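Side-chain contacts in formimidoylglutamase (Bacillus subtilis, PDB 3M1R), which hydrolyses N-formimidoyl-L-glutamate to L-glutamate and formamide in histidine degradation, using two manganese ions per subunit: residues 190-193 and 194-197; 199-202 and 203-207; 210-213 and 214-218; 221-224 and 225-229. All coordinates share one frame; numbering follows the deposited sequence.

Contact 1: residues 190-193 and 194-197; sequences GIRE and FSNS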
loop_
_atom_site.group_PDB
_atom_site.type_symbol
_atom_site.label_atom_id
_atom_site.label_comp_id
_atom_site.label_asym_id
_atom_site.label_seq_id
_atom_site.Cartn_x
_atom_site.Cartn_y
_atom_site.Cartn_z
ATOM N N GLY D 190 -27.549 15.793 -6.324
ATOM C CA GLY D 190 -26.141 15.615 -6.658
ATOM C C GLY D 190 -25.862 14.932 -7.979
ATOM O O GLY D 190 -24.711 14.554 -8.247
ATOM N N ILE D 191 -26.899 14.772 -8.812
ATOM C CA ILE D 191 -26.741 14.077 -10.105
ATOM C C ILE D 191 -25.625 14.766 -10.890
ATOM O O ILE D 191 -25.658 15.974 -11.108
ATOM C CB ILE D 191 -28.051 14.063 -10.929
ATOM C CG1 ILE D 191 -29.149 13.262 -10.207
ATOM C CG2 ILE D 191 -27.803 13.503 -12.307
ATOM C CD1 ILE D 191 -28.739 11.835 -9.858
ATOM N N ARG D 192 -24.627 14.004 -11.307
ATOM C CA ARG D 192 -23.369 14.609 -11.722
ATOM C C ARG D 192 -23.151 14.509 -13.227
ATOM O O ARG D 192 -23.426 13.480 -13.827
ATOM C CB ARG D 192 -22.204 13.967 -10.946
ATOM C CG ARG D 192 -20.907 14.763 -10.989
ATOM C CD ARG D 192 -19.766 13.945 -10.410
ATOM N NE ARG D 192 -19.979 13.670 -8.988
ATOM C CZ ARG D 192 -19.140 12.969 -8.232
ATOM N NH1 ARG D 192 -18.029 12.468 -8.765
ATOM N NH2 ARG D 192 -19.403 12.774 -6.942
ATOM N N GLU D 193 -22.683 15.605 -13.821
ATOM C CA GLU D 193 -22.304 15.654 -15.233
ATOM C C GLU D 193 -21.289 14.552 -15.589
ATOM O O GLU D 193 -20.254 14.423 -14.946
ATOM C CB GLU D 193 -21.716 17.033 -15.544
ATOM C CG GLU D 193 -21.189 17.217 -16.952
ATOM C CD GLU D 193 -22.271 17.615 -17.939
ATOM O OE1 GLU D 193 -23.392 17.064 -17.846
ATOM O OE2 GLU D 193 -22.003 18.477 -18.810
ATOM N N PHE D 194 -21.613 13.760 -16.610
ATOM C CA PHE D 194 -20.789 12.639 -17.090
ATOM C C PHE D 194 -20.843 11.388 -16.217
ATOM O O PHE D 194 -20.067 10.465 -16.431
ATOM C CB PHE D 194 -19.323 13.036 -17.356
ATOM C CG PHE D 194 -19.157 13.979 -18.502
ATOM C CD1 PHE D 194 -18.640 15.245 -18.304
ATOM C CD2 PHE D 194 -19.561 13.615 -19.775
ATOM C CE1 PHE D 194 -18.514 16.122 -19.356
ATOM C CE2 PHE D 194 -19.443 14.489 -20.826
ATOM C CZ PHE D 194 -18.917 15.746 -20.623
ATOM N N SER D 195 -21.769 11.348 -15.262
ATOM C CA SER D 195 -22.006 10.136 -14.474
ATOM C C SER D 195 -23.239 9.325 -14.921
ATOM O O SER D 195 -23.561 8.300 -14.314
ATOM C CB SER D 195 -22.137 10.492 -12.981
ATOM O OG SER D 195 -20.952 11.116 -12.513
ATOM N N ASN D 196 -23.921 9.777 -15.977
ATOM C CA ASN D 196 -25.206 9.185 -16.356
ATOM C C ASN D 196 -25.428 8.998 -17.854
ATOM O O ASN D 196 -24.711 9.573 -18.674
ATOM C CB ASN D 196 -26.353 10.013 -15.777
ATOM C CG ASN D 196 -26.374 9.986 -14.290
ATOM O OD1 ASN D 196 -26.750 8.986 -13.692
ATOM N ND2 ASN D 196 -25.943 11.078 -13.670
ATOM N N SER D 197 -26.433 8.193 -18.194
ATOM C CA SER D 197 -26.767 7.894 -19.590
ATOM C C SER D 197 -28.002 8.654 -20.043
ATOM O O SER D 197 -28.893 8.946 -19.236
ATOM C CB SER D 197 -27.017 6.406 -19.767
ATOM O OG SER D 197 -25.869 5.659 -19.394
HETATM O O HOH W 1 -18.940 12.388 -13.695
#
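A type II beta turn from R192 to S195, closed by S195 N to R192 O (3.1 Å), folds the chain back just after strand 186-191. The donor stands 42° out of the carbonyl plane. One water draws the turn together, donating to E193 O and hydrogen-bonding S195 OG, each at 2.7 Å. S195 OG also lies 3.5 Å from R192 CB. E193 and F194 run side by side in the same direction; a chi1 of 176° lays E193 CG beside its own carbonyl carbon, 3.5 Å from F194 CD1, with the carboxylate plane turned 50° from the ring. The E193 carboxylate forms a salt bridge with K314 of the second subunit, and H311 of that subunit meets the F194 ring edge-to-face. A serine in place of F194 would probably leave H311 without its aromatic partner and open a gap beside E193 at the interface. N196 crosses I191 at about a right angle, ND2 3.3 Å from I191 CG2, while OD1 bonds H156 N and ND2 bonds A154 O. The turn thus sends an acid and a ring to the neighbouring subunit, and N196 just beyond it grips the backbone either side of the metal ligand H155.

Contact 2: residues 199-202 and 203-207; sequences AYEA and YAKKH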
loop_
_atom_site.group_PDB
_atom_site.type_symbol
_atom_site.label_atom_id
_atom_site.label_comp_id
_atom_site.label_asym_id
_atom_site.label_seq_id
_atom_site.Cartn_x
_atom_site.Cartn_y
_atom_site.Cartn_z
ATOM N N ALA D 199 -30.515 7.698 -21.869
ATOM C CA ALA D 199 -31.709 6.884 -21.693
ATOM C C ALA D 199 -32.228 6.932 -20.263
ATOM O O ALA D 199 -33.425 7.080 -20.024
ATOM C CB ALA D 199 -31.421 5.442 -22.099
ATOM N N TYR D 200 -31.318 6.793 -19.313
ATOM C CA TYR D 200 -31.695 6.715 -17.919
ATOM C C TYR D 200 -32.176 8.053 -17.388
ATOM O O TYR D 200 -33.080 8.104 -16.555
ATOM C CB TYR D 200 -30.541 6.163 -17.093
ATOM C CG TYR D 200 -30.242 4.718 -17.431
ATOM C CD1 TYR D 200 -31.207 3.915 -18.026
ATOM C CD2 TYR D 200 -29.004 4.152 -17.146
ATOM C CE1 TYR D 200 -30.949 2.597 -18.330
ATOM C CE2 TYR D 200 -28.735 2.826 -17.449
ATOM C CZ TYR D 200 -29.712 2.059 -18.042
ATOM O OH TYR D 200 -29.459 0.744 -18.343
ATOM N N GLU D 201 -31.581 9.134 -17.879
ATOM C CA GLU D 201 -32.060 10.469 -17.550
ATOM C C GLU D 201 -33.465 10.620 -18.097
ATOM O O GLU D 201 -34.349 11.142 -17.420
ATOM C CB GLU D 201 -31.146 11.535 -18.152
ATOM C CG GLU D 201 -31.560 12.959 -17.863
ATOM C CD GLU D 201 -30.844 13.954 -18.758
ATOM O OE1 GLU D 201 -29.938 14.658 -18.275
ATOM O OE2 GLU D 201 -31.179 14.028 -19.959
ATOM N N ALA D 202 -33.678 10.150 -19.326
ATOM C CA ALA D 202 -35.011 10.207 -19.913
ATOM C C ALA D 202 -36.005 9.408 -19.074
ATOM O O ALA D 202 -37.142 9.829 -18.875
ATOM C CB ALA D 202 -35.001 9.694 -21.365
ATOM N N TYR D 203 -35.576 8.252 -18.584
ATOM C CA TYR D 203 -36.479 7.386 -17.839
ATOM C C TYR D 203 -36.920 8.024 -16.525
ATOM O O TYR D 203 -38.045 7.814 -16.080
ATOM C CB TYR D 203 -35.835 6.030 -17.566
ATOM C CG TYR D 203 -36.634 5.200 -16.590
ATOM C CD1 TYR D 203 -37.505 4.211 -17.036
ATOM C CD2 TYR D 203 -36.535 5.421 -15.219
ATOM C CE1 TYR D 203 -38.246 3.454 -16.140
ATOM C CE2 TYR D 203 -37.273 4.676 -14.318
ATOM C CZ TYR D 203 -38.125 3.693 -14.783
ATOM O OH TYR D 203 -38.854 2.945 -13.886
ATOM N N ALA D 204 -36.026 8.791 -15.903
ATOM C CA ALA D 204 -36.347 9.478 -14.657
ATOM C C ALA D 204 -37.255 10.673 -14.904
ATOM O O ALA D 204 -38.039 11.059 -14.039
ATOM C CB ALA D 204 -35.069 9.912 -13.932
ATOM N N LYS D 205 -37.147 11.261 -16.087
ATOM C CA LYS D 205 -37.988 12.396 -16.428
ATOM C C LYS D 205 -39.409 11.947 -16.748
ATOM O O LYS D 205 -40.374 12.557 -16.308
ATOM C CB LYS D 205 -37.383 13.203 -17.581
ATOM C CG LYS D 205 -36.111 13.940 -17.172
ATOM C CD LYS D 205 -35.713 14.982 -18.198
ATOM C CE LYS D 205 -34.524 15.807 -17.716
ATOM N NZ LYS D 205 -34.211 16.911 -18.675
ATOM N N LYS D 206 -39.526 10.860 -17.498
ATOM C CA LYS D 206 -40.825 10.294 -17.833
ATOM C C LYS D 206 -41.600 10.110 -16.538
ATOM O O LYS D 206 -42.793 10.423 -16.445
ATOM C CB LYS D 206 -40.636 8.934 -18.511
ATOM C CG LYS D 206 -41.666 8.592 -19.565
ATOM C CD LYS D 206 -41.170 8.947 -20.970
ATOM C CE LYS D 206 -39.876 8.202 -21.328
ATOM N NZ LYS D 206 -39.415 8.455 -22.733
ATOM N N HIS D 207 -40.888 9.614 -15.530
ATOM C CA HIS D 207 -41.486 9.240 -14.263
ATOM C C HIS D 207 -41.625 10.422 -13.313
ATOM O O HIS D 207 -42.042 10.246 -12.172
ATOM C CB HIS D 207 -40.661 8.131 -13.607
ATOM C CG HIS D 207 -41.132 6.753 -13.944
ATOM N ND1 HIS D 207 -40.806 6.122 -15.125
ATOM C CD2 HIS D 207 -41.911 5.885 -13.257
ATOM C CE1 HIS D 207 -41.365 4.925 -15.154
ATOM N NE2 HIS D 207 -42.041 4.758 -14.031
#
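A202 O is gripped by two backbone donors of the next turn of helix: K206 N at 2.9 Å, almost straight at 166°, and K205 N in a weaker bond. E201 O is shared in a similar way, taking K205 N at 3.1 Å and, weakly, A204 N. The bonds from Y203 N to A199 O and from A204 N to Y200 O continue the regular alpha-helical pattern. One turn apart, E201 and K205 lie alongside each other and point the same way, with E201 CG 4.1 Å from K205 CE. K205 CG also rests 3.3 Å from E201 O, because chi1 of -69° sets it beside its own backbone N and the chain then runs out extended. The charged ends stay apart, E201 OE2 lying 4.4 Å from K205 NZ, beyond a salt bridge; the carboxylate instead bonds Y74 OH of the second subunit. Toward the end of the helix, H207 ND1 sits over one face of the Y203 ring, near its rim, and gives a weak bond to Y203 O. D177 receives Y203 OH, and R173 makes a cation-pi contact with the ring. Within the beta-alpha-beta unit, helix 198-206 links strand 186-191 to strand 210-213; A204 and K205 pack on I211 of the latter, and Y200 and Y203 face helix 171-178.

Contact 3: residues 210-213 and 214-218; sequences NIHT and MDMIR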
loop_
_atom_site.group_PDB
_atom_site.type_symbol
_atom_site.label_atom_id
_atom_site.label_comp_id
_atom_site.label_asym_id
_atom_site.label_seq_id
_atom_site.Cartn_x
_atom_site.Cartn_y
_atom_site.Cartn_z
ATOM N N ASN D 210 -37.679 14.313 -9.368
ATOM C CA ASN D 210 -37.114 15.626 -9.107
ATOM C C ASN D 210 -35.599 15.559 -9.134
ATOM O O ASN D 210 -34.966 15.088 -8.184
ATOM C CB ASN D 210 -37.581 16.146 -7.754
ATOM C CG ASN D 210 -39.087 16.179 -7.638
ATOM O OD1 ASN D 210 -39.766 16.906 -8.365
ATOM N ND2 ASN D 210 -39.619 15.382 -6.726
ATOM N N ILE D 211 -35.020 16.052 -10.218
ATOM C CA ILE D 211 -33.587 15.945 -10.410
ATOM C C ILE D 211 -32.868 17.259 -10.121
ATOM O O ILE D 211 -33.181 18.290 -10.696
ATOM C CB ILE D 211 -33.264 15.469 -11.825
ATOM C CG1 ILE D 211 -34.034 14.185 -12.115
ATOM C CG2 ILE D 211 -31.746 15.264 -11.984
ATOM C CD1 ILE D 211 -34.312 13.961 -13.588
ATOM N N HIS D 212 -31.898 17.206 -9.220
ATOM C CA HIS D 212 -31.069 18.368 -8.910
ATOM C C HIS D 212 -29.593 18.064 -9.140
ATOM O O HIS D 212 -28.945 17.398 -8.323
ATOM C CB HIS D 212 -31.333 18.821 -7.477
ATOM C CG HIS D 212 -32.768 19.158 -7.233
ATOM N ND1 HIS D 212 -33.235 20.453 -7.214
ATOM C CD2 HIS D 212 -33.850 18.362 -7.067
ATOM C CE1 HIS D 212 -34.541 20.440 -7.020
ATOM N NE2 HIS D 212 -34.941 19.184 -6.931
ATOM N N THR D 213 -29.071 18.554 -10.260
ATOM C CA THR D 213 -27.679 18.311 -10.623
ATOM C C THR D 213 -26.712 19.029 -9.688
ATOM O O THR D 213 -27.109 19.868 -8.869
ATOM C CB THR D 213 -27.392 18.742 -12.068
ATOM O OG1 THR D 213 -27.481 20.167 -12.163
ATOM C CG2 THR D 213 -28.407 18.116 -13.014
HETATM N N MSE D 214 -25.446 18.645 -9.787
HETATM C CA MSE D 214 -24.363 19.302 -9.075
HETATM C C MSE D 214 -24.283 20.742 -9.541
HETATM O O MSE D 214 -23.926 21.630 -8.767
HETATM C CB MSE D 214 -23.035 18.594 -9.372
HETATM C CG MSE D 214 -22.810 17.329 -8.538
HETATM SE SE MSE D 214 -22.898 17.636 -6.596
HETATM C CE MSE D 214 -21.684 19.150 -6.458
ATOM N N ASP D 215 -24.622 20.969 -10.811
ATOM C CA ASP D 215 -24.542 22.299 -11.399
ATOM C C ASP D 215 -25.557 23.205 -10.715
ATOM O O ASP D 215 -25.233 24.327 -10.311
ATOM C CB ASP D 215 -24.823 22.242 -12.910
ATOM C CG ASP D 215 -23.940 23.200 -13.719
ATOM O OD1 ASP D 215 -22.841 22.775 -14.141
ATOM O OD2 ASP D 215 -24.345 24.365 -13.950
HETATM N N MSE D 216 -26.785 22.706 -10.586
HETATM C CA MSE D 216 -27.868 23.453 -9.943
HETATM C C MSE D 216 -27.548 23.697 -8.476
HETATM O O MSE D 216 -27.751 24.797 -7.962
HETATM C CB MSE D 216 -29.191 22.694 -10.065
HETATM C CG MSE D 216 -29.748 22.625 -11.488
HETATM SE SE MSE D 216 -31.018 21.161 -11.740
HETATM C CE MSE D 216 -32.316 21.671 -10.375
ATOM N N ILE D 217 -27.038 22.661 -7.814
ATOM C CA ILE D 217 -26.722 22.716 -6.392
ATOM C C ILE D 217 -25.614 23.733 -6.150
ATOM O O ILE D 217 -25.619 24.436 -5.149
ATOM C CB ILE D 217 -26.307 21.318 -5.876
ATOM C CG1 ILE D 217 -27.530 20.412 -5.795
ATOM C CG2 ILE D 217 -25.645 21.396 -4.520
ATOM C CD1 ILE D 217 -27.191 18.960 -5.636
ATOM N N ARG D 218 -24.672 23.824 -7.078
ATOM C CA ARG D 218 -23.543 24.729 -6.912
ATOM C C ARG D 218 -23.929 26.190 -7.083
ATOM O O ARG D 218 -23.382 27.060 -6.409
ATOM C CB ARG D 218 -22.407 24.359 -7.863
ATOM C CG ARG D 218 -21.585 23.177 -7.375
ATOM C CD ARG D 218 -20.466 23.617 -6.447
ATOM N NE ARG D 218 -19.867 22.493 -5.727
ATOM C CZ ARG D 218 -20.308 22.068 -4.548
ATOM N NH1 ARG D 218 -21.349 22.668 -3.975
ATOM N NH2 ARG D 218 -19.726 21.044 -3.945
#
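T213 caps helix 214-220: its OG1 accepts from M216 N at 3.1 Å with an N-H...O angle of 164°, the classic N-cap bond of a threonine. Its carbonyl takes the next donor, I217 N to T213 O at 3.0 Å, so one residue satisfies two amides of the first helical turn. The cap ends strand 210-213, the last strand at this side of the parallel sheet in the arginase-like alpha/beta fold, and the chain swings by 71° from strand to helix. A chi1 of 68° places OG1 between the backbone N and the carbonyl carbon of T213, turning it toward the amide of M216. A valine in its place would probably leave M216 N without its capping acceptor and weaken the start of the helix. Packing spreads outward from this bond. The selenomethionine M216 lays its CG 3.4 Å from T213 OG1 and runs back along the strand through SE, and the bend at chi3 turns the terminal methyl toward H212. I217 packs on the strand end, CG1 3.2 Å from T213 O and CD1 reaching H212 O. At the first position of the helix, selenomethionine M214 sets its CE over one face of the R218 guanidinium, toward its rim; that arginine forms a salt bridge with E269. H212, which also packs against T225 and I229 of helix 222-234, meets M216 at a slant: the methyl CE stops 3.5 Å from H212 ND1 and equally far from I211 O.

Contact 4: residues 221-224 and 225-229; sequences GLIP and TIKEI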
loop_
_atom_site.group_PDB
_atom_site.type_symbol
_atom_site.label_atom_id
_atom_site.label_comp_id
_atom_site.label_asym_id
_atom_site.label_seq_id
_atom_site.Cartn_x
_atom_site.Cartn_y
_atom_site.Cartn_z
ATOM N N GLY D 221 -27.017 26.354 -4.133
ATOM C CA GLY D 221 -26.631 25.928 -2.797
ATOM C C GLY D 221 -27.442 24.728 -2.346
ATOM O O GLY D 221 -28.650 24.667 -2.581
ATOM N N LEU D 222 -26.789 23.765 -1.700
ATOM C CA LEU D 222 -27.481 22.537 -1.306
ATOM C C LEU D 222 -28.692 22.760 -0.373
ATOM O O LEU D 222 -29.792 22.278 -0.649
ATOM C CB LEU D 222 -26.499 21.513 -0.707
ATOM C CG LEU D 222 -27.132 20.162 -0.359
ATOM C CD1 LEU D 222 -27.965 19.628 -1.524
ATOM C CD2 LEU D 222 -26.086 19.144 0.085
ATOM N N ILE D 223 -28.494 23.470 0.734
ATOM C CA ILE D 223 -29.593 23.663 1.672
ATOM C C ILE D 223 -30.767 24.463 1.069
ATOM O O ILE D 223 -31.924 24.077 1.231
ATOM C CB ILE D 223 -29.147 24.301 2.999
ATOM C CG1 ILE D 223 -28.092 23.435 3.698
ATOM C CG2 ILE D 223 -30.363 24.500 3.896
ATOM C CD1 ILE D 223 -28.659 22.239 4.397
ATOM N N PRO D 224 -30.480 25.580 0.384
ATOM C CA PRO D 224 -31.579 26.257 -0.323
ATOM C C PRO D 224 -32.251 25.357 -1.371
ATOM O O PRO D 224 -33.465 25.393 -1.528
ATOM C CB PRO D 224 -30.883 27.448 -0.992
ATOM C CG PRO D 224 -29.719 27.732 -0.108
ATOM C CD PRO D 224 -29.233 26.365 0.338
ATOM N N THR D 225 -31.476 24.548 -2.073
ATOM C CA THR D 225 -32.063 23.638 -3.051
ATOM C C THR D 225 -33.089 22.712 -2.396
ATOM O O THR D 225 -34.156 22.467 -2.949
ATOM C CB THR D 225 -31.005 22.789 -3.768
ATOM O OG1 THR D 225 -30.204 23.624 -4.611
ATOM C CG2 THR D 225 -31.679 21.737 -4.624
ATOM N N ILE D 226 -32.767 22.214 -1.209
ATOM C CA ILE D 226 -33.665 21.324 -0.476
ATOM C C ILE D 226 -34.908 22.037 0.069
ATOM O O ILE D 226 -36.007 21.477 0.061
ATOM C CB ILE D 226 -32.920 20.626 0.674
ATOM C CG1 ILE D 226 -31.849 19.687 0.126
ATOM C CG2 ILE D 226 -33.879 19.849 1.546
ATOM C CD1 ILE D 226 -31.074 18.999 1.220
ATOM N N LYS D 227 -34.739 23.265 0.545
ATOM C CA LYS D 227 -35.884 24.029 1.036
ATOM C C LYS D 227 -36.861 24.291 -0.099
ATOM O O LYS D 227 -38.073 24.291 0.093
ATOM C CB LYS D 227 -35.435 25.348 1.672
ATOM C CG LYS D 227 -34.852 25.184 3.056
ATOM C CD LYS D 227 -34.033 26.389 3.443
ATOM C CE LYS D 227 -33.591 26.308 4.899
ATOM N NZ LYS D 227 -32.892 27.553 5.332
ATOM N N GLU D 228 -36.313 24.496 -1.287
ATOM C CA GLU D 228 -37.112 24.774 -2.467
ATOM C C GLU D 228 -37.972 23.568 -2.862
ATOM O O GLU D 228 -39.095 23.732 -3.318
ATOM C CB GLU D 228 -36.188 25.185 -3.620
ATOM C CG GLU D 228 -36.865 25.928 -4.764
ATOM C CD GLU D 228 -35.891 26.773 -5.577
ATOM O OE1 GLU D 228 -36.057 26.854 -6.812
ATOM O OE2 GLU D 228 -34.959 27.357 -4.983
ATOM N N ILE D 229 -37.457 22.358 -2.667
ATOM C CA ILE D 229 -38.158 21.165 -3.138
ATOM C C ILE D 229 -38.833 20.316 -2.056
ATOM O O ILE D 229 -39.865 19.694 -2.310
ATOM C CB ILE D 229 -37.209 20.239 -3.939
ATOM C CG1 ILE D 229 -38.015 19.215 -4.735
ATOM C CG2 ILE D 229 -36.227 19.547 -3.002
ATOM C CD1 ILE D 229 -39.171 19.817 -5.487
#
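The flat carbonyl group of G221, at the start of helix 222-234, accepts from two donors of T225, one near its plane and one above it. T225 N lies 2.9 Å from G221 O, tilted only 19° from the carbonyl plane, and T225 OG1 lies 2.8 Å from the same oxygen, standing 45° out of that plane. The hydroxyl reaches it because chi1 of -68° sets OG1 beside the backbone N of T225, folded back over the preceding turn. Two bonds from one residue thus hold the carbonyl at the N-cap. G221 itself has a positive phi as it leaves helix 214-220, and a CB there would run into its preceding carbonyl O and into P224 CD. Beyond this start, I226 N to L222 O, K227 N to I223 O and E228 N to P224 O carry on the helix. The apolar side is joined by L222 and I226, crossing at a slant with their CD1 atoms 4.2 Å apart. One turn apart, I223 CG2 touches K227 CE at 3.8 Å, the aliphatic part of the lysine passing over the branch and both residues resting on Y276. E228 turns its carboxylate to K220 in a salt bridge. L222, I223, I226 and K227 lie against helix 267-278, L222 also meets I217 of helix 214-220, and T225 and I229 rest on H212 of strand 210-213, with I226 on L189 of strand 186-191.

Overall arrangement
The four contacts follow one another along residues 190-229. Contact 1 leaves strand 186-191, contact 2 lies on helix 198-206, contact 3 joins strand 210-213 to helix 214-220, and contact 4 opens helix 222-234. Strands 186-191 and 210-213 are neighbours at one end of the parallel sheet, so contacts 1 and 3, centres about 10 Å apart, are joined by probable backbone hydrogen bonds, G190 to H212 and I191 to M214. Contact 3 meets contact 2 through I211 and contact 4 through H212; contacts 2 and 4, centres about 22 Å apart, do not touch. Contacts 1 and 2 reach the second subunit, and contact 1 lies nearest the metal site, tying this edge to both assembly and active site.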